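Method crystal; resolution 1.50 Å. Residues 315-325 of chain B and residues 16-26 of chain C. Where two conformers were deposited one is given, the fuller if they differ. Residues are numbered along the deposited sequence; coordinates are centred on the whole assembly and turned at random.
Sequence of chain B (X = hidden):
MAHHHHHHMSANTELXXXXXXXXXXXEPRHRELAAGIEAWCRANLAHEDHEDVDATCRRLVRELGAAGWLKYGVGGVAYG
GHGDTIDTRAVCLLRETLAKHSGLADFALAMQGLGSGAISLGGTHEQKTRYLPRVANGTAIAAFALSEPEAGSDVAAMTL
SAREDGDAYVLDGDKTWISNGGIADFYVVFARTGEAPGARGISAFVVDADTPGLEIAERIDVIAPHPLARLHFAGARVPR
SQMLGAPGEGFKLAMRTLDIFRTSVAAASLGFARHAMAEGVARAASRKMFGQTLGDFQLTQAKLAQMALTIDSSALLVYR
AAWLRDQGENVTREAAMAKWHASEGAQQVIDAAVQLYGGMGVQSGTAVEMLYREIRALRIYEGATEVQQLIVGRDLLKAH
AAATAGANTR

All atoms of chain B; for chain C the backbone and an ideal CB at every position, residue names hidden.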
ATOM      1  N   ALA B 315      -9.512  -6.201  15.452  1.00 10.37           N
ATOM      2  CA  ALA B 315     -10.221  -6.695  16.629  1.00 10.47           C
ATOM      3  C   ALA B 315      -9.955  -8.177  16.841  1.00  9.76           C
ATOM      4  O   ALA B 315      -9.722  -8.618  17.976  1.00 10.01           O
ATOM      5  CB  ALA B 315     -11.726  -6.438  16.495  1.00 11.09           C
ATOM      6  N   LEU B 316      -9.982  -8.964  15.762  1.00  9.79           N
ATOM      7  CA  LEU B 316      -9.687 -10.389  15.887  1.00  8.46           C
ATOM      8  C   LEU B 316      -8.268 -10.621  16.395  1.00  9.61           C
ATOM      9  O   LEU B 316      -8.048 -11.485  17.251  1.00 10.21           O
ATOM     10  CB  LEU B 316      -9.921 -11.096  14.545  1.00  9.10           C
ATOM     11  CG  LEU B 316     -11.407 -11.268  14.205  1.00  9.58           C
ATOM     12  CD1 LEU B 316     -11.584 -11.455  12.709  1.00 10.55           C
ATOM     13  CD2 LEU B 316     -12.017 -12.452  14.966  1.00 11.18           C
ATOM     14  N   LEU B 317      -7.297  -9.845  15.903  1.00  9.81           N
ATOM     15  CA  LEU B 317      -5.921 -10.005  16.377  1.00  9.87           C
ATOM     16  C   LEU B 317      -5.779  -9.589  17.839  1.00  9.99           C
ATOM     17  O   LEU B 317      -5.078 -10.259  18.609  1.00 10.45           O
ATOM     18  CB  LEU B 317      -4.964  -9.197  15.500  1.00  9.97           C
ATOM     19  CG  LEU B 317      -4.753  -9.713  14.077  1.00  9.88           C
ATOM     20  CD1 LEU B 317      -4.164  -8.608  13.210  1.00 12.29           C
ATOM     21  CD2 LEU B 317      -3.867 -10.952  14.082  1.00 10.00           C
ATOM     22  N   VAL B 318      -6.424  -8.487  18.237  1.00  9.91           N
ATOM     23  CA  VAL B 318      -6.365  -8.037  19.630  1.00  9.96           C
ATOM     24  C   VAL B 318      -6.891  -9.122  20.554  1.00 10.23           C
ATOM     25  O   VAL B 318      -6.233  -9.507  21.529  1.00 11.16           O
ATOM     26  CB  VAL B 318      -7.154  -6.726  19.816  1.00 10.34           C
ATOM     27  CG1 VAL B 318      -7.337  -6.408  21.310  1.00 12.19           C
ATOM     28  CG2 VAL B 318      -6.467  -5.555  19.087  1.00 12.67           C
ATOM     29  N   TYR B 319      -8.095  -9.613  20.276  1.00 10.68           N
ATOM     30  CA  TYR B 319      -8.719 -10.501  21.248  1.00 10.54           C
ATOM     31  C   TYR B 319      -8.257 -11.947  21.108  1.00 10.80           C
ATOM     32  O   TYR B 319      -8.339 -12.693  22.090  1.00 11.17           O
ATOM     33  CB  TYR B 319     -10.246 -10.334  21.189  1.00 11.14           C
ATOM     34  CG  TYR B 319     -10.563  -8.963  21.734  1.00 10.74           C
ATOM     35  CD1 TYR B 319     -10.467  -8.711  23.099  1.00 12.48           C
ATOM     36  CD2 TYR B 319     -10.839  -7.892  20.890  1.00 12.50           C
ATOM     37  CE1 TYR B 319     -10.689  -7.448  23.619  1.00 12.06           C
ATOM     38  CE2 TYR B 319     -11.049  -6.618  21.403  1.00 12.92           C
ATOM     39  CZ  TYR B 319     -10.975  -6.403  22.769  1.00 11.84           C
ATOM     40  OH  TYR B 319     -11.184  -5.145  23.292  1.00 13.42           O
ATOM     41  N   ARG B 320      -7.701 -12.344  19.958  1.00 10.38           N
ATOM     42  CA  ARG B 320      -6.969 -13.606  19.931  1.00 10.21           C
ATOM     43  C   ARG B 320      -5.797 -13.547  20.900  1.00 10.23           C
ATOM     44  O   ARG B 320      -5.572 -14.474  21.689  1.00 11.33           O
ATOM     45  CB  ARG B 320      -6.480 -13.923  18.512  1.00  9.92           C
ATOM     46  CG  ARG B 320      -5.705 -15.252  18.371  1.00 11.09           C
ATOM     47  CD  ARG B 320      -4.194 -15.147  18.666  1.00 11.80           C
ATOM     48  NE  ARG B 320      -3.492 -14.236  17.750  1.00 12.67           N
ATOM     49  CZ  ARG B 320      -2.853 -14.617  16.640  1.00 12.57           C
ATOM     50  NH1 ARG B 320      -2.797 -15.897  16.284  1.00 14.26           N
ATOM     51  NH2 ARG B 320      -2.265 -13.711  15.869  1.00 12.15           N
ATOM     52  N   ALA B 321      -5.020 -12.462  20.837  1.00 11.00           N
ATOM     53  CA  ALA B 321      -3.856 -12.338  21.704  1.00 11.15           C
ATOM     54  C   ALA B 321      -4.263 -12.258  23.169  1.00 11.90           C
ATOM     55  O   ALA B 321      -3.633 -12.886  24.027  1.00 13.37           O
ATOM     56  CB  ALA B 321      -3.033 -11.115  21.301  1.00 10.84           C
ATOM     57  N   ALA B 322      -5.317 -11.494  23.475  1.00 11.04           N
ATOM     58  CA  ALA B 322      -5.745 -11.351  24.863  1.00 11.18           C
ATOM     59  C   ALA B 322      -6.307 -12.657  25.396  1.00 11.75           C
ATOM     60  O   ALA B 322      -6.002 -13.048  26.530  1.00 12.91           O
ATOM     61  CB  ALA B 322      -6.774 -10.228  24.987  1.00 11.28           C
ATOM     62  N   TRP B 323      -7.124 -13.345  24.595  1.00 11.71           N
ATOM     63  CA  TRP B 323      -7.620 -14.659  24.993  1.00 11.49           C
ATOM     64  C   TRP B 323      -6.466 -15.612  25.284  1.00 12.64           C
ATOM     65  O   TRP B 323      -6.474 -16.334  26.293  1.00 13.46           O
ATOM     66  CB  TRP B 323      -8.539 -15.227  23.899  1.00 11.95           C
ATOM     67  CG  TRP B 323      -8.786 -16.698  24.045  1.00 12.41           C
ATOM     68  CD1 TRP B 323      -9.744 -17.303  24.819  1.00 14.68           C
ATOM     69  CD2 TRP B 323      -8.056 -17.759  23.411  1.00 14.61           C
ATOM     70  NE1 TRP B 323      -9.647 -18.670  24.705  1.00 17.16           N
ATOM     71  CE2 TRP B 323      -8.622 -18.976  23.847  1.00 16.07           C
ATOM     72  CE3 TRP B 323      -6.982 -17.797  22.513  1.00 14.94           C
ATOM     73  CZ2 TRP B 323      -8.140 -20.218  23.429  1.00 18.42           C
ATOM     74  CZ3 TRP B 323      -6.502 -19.037  22.099  1.00 17.06           C
ATOM     75  CH2 TRP B 323      -7.086 -20.227  22.553  1.00 17.14           C
ATOM     76  N   LEU B 324      -5.462 -15.629  24.410  1.00 11.73           N
ATOM     77  CA  LEU B 324      -4.351 -16.562  24.568  1.00 13.11           C
ATOM     78  C   LEU B 324      -3.544 -16.254  25.828  1.00 12.93           C
ATOM     79  O   LEU B 324      -3.184 -17.168  26.585  1.00 14.03           O
ATOM     80  CB  LEU B 324      -3.466 -16.516  23.320  1.00 13.87           C
ATOM     81  CG  LEU B 324      -2.300 -17.503  23.278  1.00 14.64           C
ATOM     82  CD1 LEU B 324      -2.790 -18.923  23.557  1.00 16.51           C
ATOM     83  CD2 LEU B 324      -1.588 -17.432  21.922  1.00 16.68           C
ATOM     84  N   ARG B 325      -3.260 -14.977  26.082  1.00 12.89           N
ATOM     85  CA  ARG B 325      -2.548 -14.631  27.308  1.00 13.22           C
ATOM     86  C   ARG B 325      -3.349 -15.054  28.528  1.00 14.05           C
ATOM     87  O   ARG B 325      -2.788 -15.577  29.500  1.00 15.83           O
ATOM     88  CB  ARG B 325      -2.247 -13.132  27.362  1.00 15.32           C
ATOM     89  CG  ARG B 325      -1.422 -12.762  28.597  1.00 21.46           C
ATOM     90  CD  ARG B 325      -0.955 -11.329  28.623  1.00 28.67           C
ATOM     91  NE  ARG B 325       0.153 -11.157  29.564  1.00 34.11           N
ATOM     92  CZ  ARG B 325       0.022 -11.080  30.887  1.00 37.25           C
ATOM     93  NH1 ARG B 325      -1.177 -11.159  31.450  1.00 39.14           N
ATOM     94  NH2 ARG B 325       1.097 -10.931  31.651  1.00 38.43           N
TER
ATOM     95  N   UNK C  16      -0.965 -27.652  21.164  1.00 34.41           N
ATOM     96  CA  UNK C  16      -0.141 -26.449  21.099  1.00 31.10           C
ATOM     97  C   UNK C  16      -1.057 -25.232  21.154  1.00 25.79           C
ATOM     98  O   UNK C  16      -1.802 -24.960  20.206  1.00 23.58           O
ATOM     99  CB  UNK C  16       0.719 -26.432  19.834  1.00 31.10           C
ATOM    100  N   UNK C  17      -1.025 -24.507  22.276  1.00 24.50           N
ATOM    101  CA  UNK C  17      -1.946 -23.389  22.432  1.00 22.41           C
ATOM    102  C   UNK C  17      -1.616 -22.225  21.509  1.00 20.19           C
ATOM    103  O   UNK C  17      -2.433 -21.310  21.389  1.00 19.97           O
ATOM    104  CB  UNK C  17      -1.940 -22.909  23.885  1.00 22.41           C
ATOM    105  N   UNK C  18      -0.459 -22.236  20.845  1.00 19.27           N
ATOM    106  CA  UNK C  18      -0.170 -21.198  19.864  1.00 18.63           C
ATOM    107  C   UNK C  18      -0.690 -21.538  18.477  1.00 19.56           C
ATOM    108  O   UNK C  18      -0.643 -20.682  17.584  1.00 23.15           O
ATOM    109  CB  UNK C  18       1.338 -20.951  19.798  1.00 18.63           C
ATOM    110  N   UNK C  19      -1.201 -22.750  18.284  1.00 18.17           N
ATOM    111  CA  UNK C  19      -1.757 -23.116  16.993  0.65 17.41           C
ATOM    112  C   UNK C  19      -3.152 -22.524  16.818  1.00 15.98           C
ATOM    113  O   UNK C  19      -3.910 -22.348  17.777  1.00 15.97           O
ATOM    114  CB  UNK C  19      -1.801 -24.638  16.844  0.65 17.41           C
ATOM    115  N   UNK C  20      -3.479 -22.199  15.569  1.00 15.27           N
ATOM    116  CA  UNK C  20      -4.802 -21.661  15.284  1.00 13.59           C
ATOM    117  C   UNK C  20      -5.893 -22.662  15.635  1.00 14.12           C
ATOM    118  O   UNK C  20      -7.018 -22.266  15.965  1.00 15.12           O
ATOM    119  CB  UNK C  20      -4.908 -21.264  13.810  1.00 13.59           C
ATOM    120  N   UNK C  21      -5.581 -23.958  15.584  1.00 14.42           N
ATOM    121  CA  UNK C  21      -6.589 -24.957  15.917  1.00 14.49           C
ATOM    122  C   UNK C  21      -7.006 -24.896  17.381  1.00 15.71           C
ATOM    123  O   UNK C  21      -8.056 -25.439  17.728  1.00 16.65           O
ATOM    124  CB  UNK C  21      -6.065 -26.356  15.589  1.00 14.49           C
ATOM    125  N   UNK C  22      -6.224 -24.237  18.242  1.00 14.99           N
ATOM    126  CA  UNK C  22      -6.624 -24.037  19.632  1.00 15.11           C
ATOM    127  C   UNK C  22      -7.653 -22.926  19.817  1.00 14.86           C
ATOM    128  O   UNK C  22      -8.216 -22.811  20.915  1.00 16.34           O
ATOM    129  CB  UNK C  22      -5.389 -23.727  20.480  1.00 15.11           C
ATOM    130  N   UNK C  23      -7.910 -22.106  18.793  1.00 13.28           N
ATOM    131  CA  UNK C  23      -8.863 -21.015  18.941  1.00 14.08           C
ATOM    132  C   UNK C  23     -10.236 -21.556  19.321  1.00 13.54           C
ATOM    133  O   UNK C  23     -10.646 -22.618  18.830  1.00 14.75           O
ATOM    134  CB  UNK C  23      -8.950 -20.198  17.650  1.00 14.08           C
ATOM    135  N   UNK C  24     -10.992 -20.829  20.148  1.00 14.21           N
ATOM    136  CA  UNK C  24     -12.322 -21.301  20.563  1.00 14.99           C
ATOM    137  C   UNK C  24     -13.375 -21.202  19.473  1.00 14.13           C
ATOM    138  O   UNK C  24     -14.533 -21.563  19.715  1.00 15.99           O
ATOM    139  CB  UNK C  24     -12.795 -20.506  21.782  1.00 14.99           C
ATOM    140  N   UNK C  25     -13.011 -20.722  18.284  1.00 13.68           N
ATOM    141  CA  UNK C  25     -13.853 -20.931  17.114  1.00 12.22           C
ATOM    142  C   UNK C  25     -14.010 -22.407  16.782  1.00 14.09           C
ATOM    143  O   UNK C  25     -14.967 -22.770  16.094  1.00 15.33           O
ATOM    144  CB  UNK C  25     -13.274 -20.187  15.909  1.00 12.22           C
ATOM    145  N   UNK C  26     -13.077 -23.259  17.221  1.00 13.83           N
ATOM    146  CA  UNK C  26     -13.055 -24.662  16.836  1.00 14.85           C
ATOM    147  C   UNK C  26     -13.545 -25.553  17.964  1.00 16.39           C
ATOM    148  O   UNK C  26     -13.383 -25.241  19.148  1.00 20.12           O
ATOM    149  CB  UNK C  26     -11.643 -25.076  16.416  1.00 14.85           C
TER

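The chain B stretch is a continuous helix that offers chain C a largely apolar face: L316(B), R320(B), W323(B) and L324(B).

At position 16 nothing of chain B lies within 5.5 Å of the ideal CB. A type I turn starts here, so a small polar residue able to accept a hydrogen bond from a backbone N within the turn would suit. It is D16(C), whose OD1 accepts from the backbone N of position 18.

Position 17 points toward the helix, its ideal CB 4.1 Å from CD1 of L324(B); an apolar residue would suit, and several sizes are conceivable. CB of L17(C) packs 4.1 Å from CD1 of L324(B); the 3.2 Å approach of O of L17(C) to CD1 of L324(B) is a backbone contact.

The CA-to-CB bond of position 18 points away, leaving room for many side chains, including long polar ones. In H18(C), chi1 in the m well brings the end of the side chain back, with CD2 of the ring 3.8 Å from CD2 of L324(B).

Position 19 also points away, and the chain leaves the turn extended; a small polar residue is plausible. In S19(C), N closes the turn by bonding to O of D16(C), and OG donates to the same O.

Positions 20 and 21, in a short 3-10 segment, meet nothing of chain B and are weakly constrained; they are A20(C) and L21(C).

Position 22 faces the indole of W323(B), with its ideal CB 4.4 Å from CH2, so a small apolar residue suffices. A22(C) keeps that spacing, while its O lies 3.3 Å from CH2 of W323(B).

Position 23 points sideways; its ideal CB lies 5.2 Å from CZ3 of W323(B), and a long side chain could reach R320(B). The arginine calls for an acceptor, or a flat ring against its aliphatic part; a donor could serve only through a shared acceptor. W23(C) presents its ring edge to CZ3 of W323(B), 4.2 Å from its CD1, and places NE1 3.6 Å from CG of R320(B). A water is the shared acceptor, 3.0 Å from NE1 of W23(C) and 2.9 Å from NH1 of R320(B), linking the chains where no direct hydrogen bond does.

Position 24 points toward the indole, and its phi of -73° admits proline among other compact apolar residues. P24(C) sets CD over one face of W323(B), 3.7 Å from the centroid of the six-membered ring, a CH-pi contact.

Position 25 points sideways, and only a long side chain could reach L316(B). F25(C) does, edge-on, with CZ 3.9 Å from CD2 of L316(B).

Position 26 is out of reach and open to many residues; N of F26(C) closes the second turn.

Chain C, residues 16-26: DLHSALAWPFF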
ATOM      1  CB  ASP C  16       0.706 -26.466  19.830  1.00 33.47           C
ATOM      2  CG  ASP C  16       1.420 -25.144  19.568  1.00 36.48           C
ATOM      3  OD1 ASP C  16       1.582 -24.328  20.503  1.00 34.92           O
ATOM      4  OD2 ASP C  16       1.834 -24.930  18.408  1.00 39.27           O
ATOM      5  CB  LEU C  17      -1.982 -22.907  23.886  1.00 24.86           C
ATOM      6  CG  LEU C  17      -2.757 -23.796  24.866  1.00 27.52           C
ATOM      7  CD1 LEU C  17      -2.931 -23.120  26.220  1.00 28.72           C
ATOM      8  CD2 LEU C  17      -4.107 -24.188  24.293  1.00 29.03           C
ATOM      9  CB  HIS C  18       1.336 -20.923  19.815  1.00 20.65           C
ATOM     10  CG  HIS C  18       1.830 -20.160  21.000  1.00 21.73           C
ATOM     11  ND1 HIS C  18       2.260 -20.767  22.159  1.00 27.81           N
ATOM     12  CD2 HIS C  18       1.921 -18.829  21.215  1.00 21.51           C
ATOM     13  CE1 HIS C  18       2.623 -19.838  23.029  1.00 26.98           C
ATOM     14  NE2 HIS C  18       2.424 -18.654  22.480  1.00 25.64           N
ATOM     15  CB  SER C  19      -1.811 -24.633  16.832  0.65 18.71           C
ATOM     16  OG  SER C  19      -2.765 -25.198  17.703  0.65 17.61           O
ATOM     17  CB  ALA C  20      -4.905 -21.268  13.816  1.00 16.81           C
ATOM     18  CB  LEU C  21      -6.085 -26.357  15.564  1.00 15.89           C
ATOM     19  CG  LEU C  21      -6.066 -26.663  14.069  1.00 19.03           C
ATOM     20  CD1 LEU C  21      -5.361 -27.978  13.791  1.00 20.08           C
ATOM     21  CD2 LEU C  21      -7.489 -26.681  13.520  1.00 20.05           C
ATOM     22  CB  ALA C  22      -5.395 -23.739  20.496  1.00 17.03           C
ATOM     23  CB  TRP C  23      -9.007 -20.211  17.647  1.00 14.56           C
ATOM     24  CG  TRP C  23      -7.772 -19.524  17.193  1.00 13.02           C
ATOM     25  CD1 TRP C  23      -6.661 -19.243  17.932  1.00 12.41           C
ATOM     26  CD2 TRP C  23      -7.524 -19.027  15.877  1.00 13.01           C
ATOM     27  NE1 TRP C  23      -5.729 -18.594  17.150  1.00 13.23           N
ATOM     28  CE2 TRP C  23      -6.234 -18.459  15.880  1.00 13.69           C
ATOM     29  CE3 TRP C  23      -8.261 -19.032  14.688  1.00 12.50           C
ATOM     30  CZ2 TRP C  23      -5.666 -17.881  14.740  1.00 13.19           C
ATOM     31  CZ3 TRP C  23      -7.700 -18.457  13.556  1.00 13.29           C
ATOM     32  CH2 TRP C  23      -6.413 -17.895  13.588  1.00 13.52           C
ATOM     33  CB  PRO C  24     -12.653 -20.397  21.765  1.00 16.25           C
ATOM     34  CG  PRO C  24     -11.825 -19.173  21.559  1.00 16.93           C
ATOM     35  CD  PRO C  24     -10.565 -19.621  20.874  1.00 15.57           C
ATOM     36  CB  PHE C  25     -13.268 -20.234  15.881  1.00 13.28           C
ATOM     37  CG  PHE C  25     -13.347 -18.735  15.903  1.00 14.09           C
ATOM     38  CD1 PHE C  25     -14.535 -18.085  16.174  1.00 14.38           C
ATOM     39  CD2 PHE C  25     -12.226 -17.973  15.602  1.00 16.16           C
ATOM     40  CE1 PHE C  25     -14.609 -16.698  16.157  1.00 15.60           C
ATOM     41  CE2 PHE C  25     -12.290 -16.586  15.592  1.00 16.55           C
ATOM     42  CZ  PHE C  25     -13.481 -15.948  15.874  1.00 16.52           C
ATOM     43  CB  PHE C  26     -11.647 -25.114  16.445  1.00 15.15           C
ATOM     44  CG  PHE C  26     -11.129 -24.459  15.208  1.00 13.84           C
ATOM     45  CD1 PHE C  26     -11.702 -24.745  13.977  1.00 13.69           C
ATOM     46  CD2 PHE C  26     -10.067 -23.562  15.270  1.00 13.62           C
ATOM     47  CE1 PHE C  26     -11.222 -24.145  12.821  1.00 12.92           C
ATOM     48  CE2 PHE C  26      -9.586 -22.947  14.113  1.00 13.01           C
ATOM     49  CZ  PHE C  26     -10.162 -23.242  12.890  1.00 12.81           C
TER
HETATM   50  O   HOH W   1      -2.922 -18.213  18.042  1.00 20.36           O
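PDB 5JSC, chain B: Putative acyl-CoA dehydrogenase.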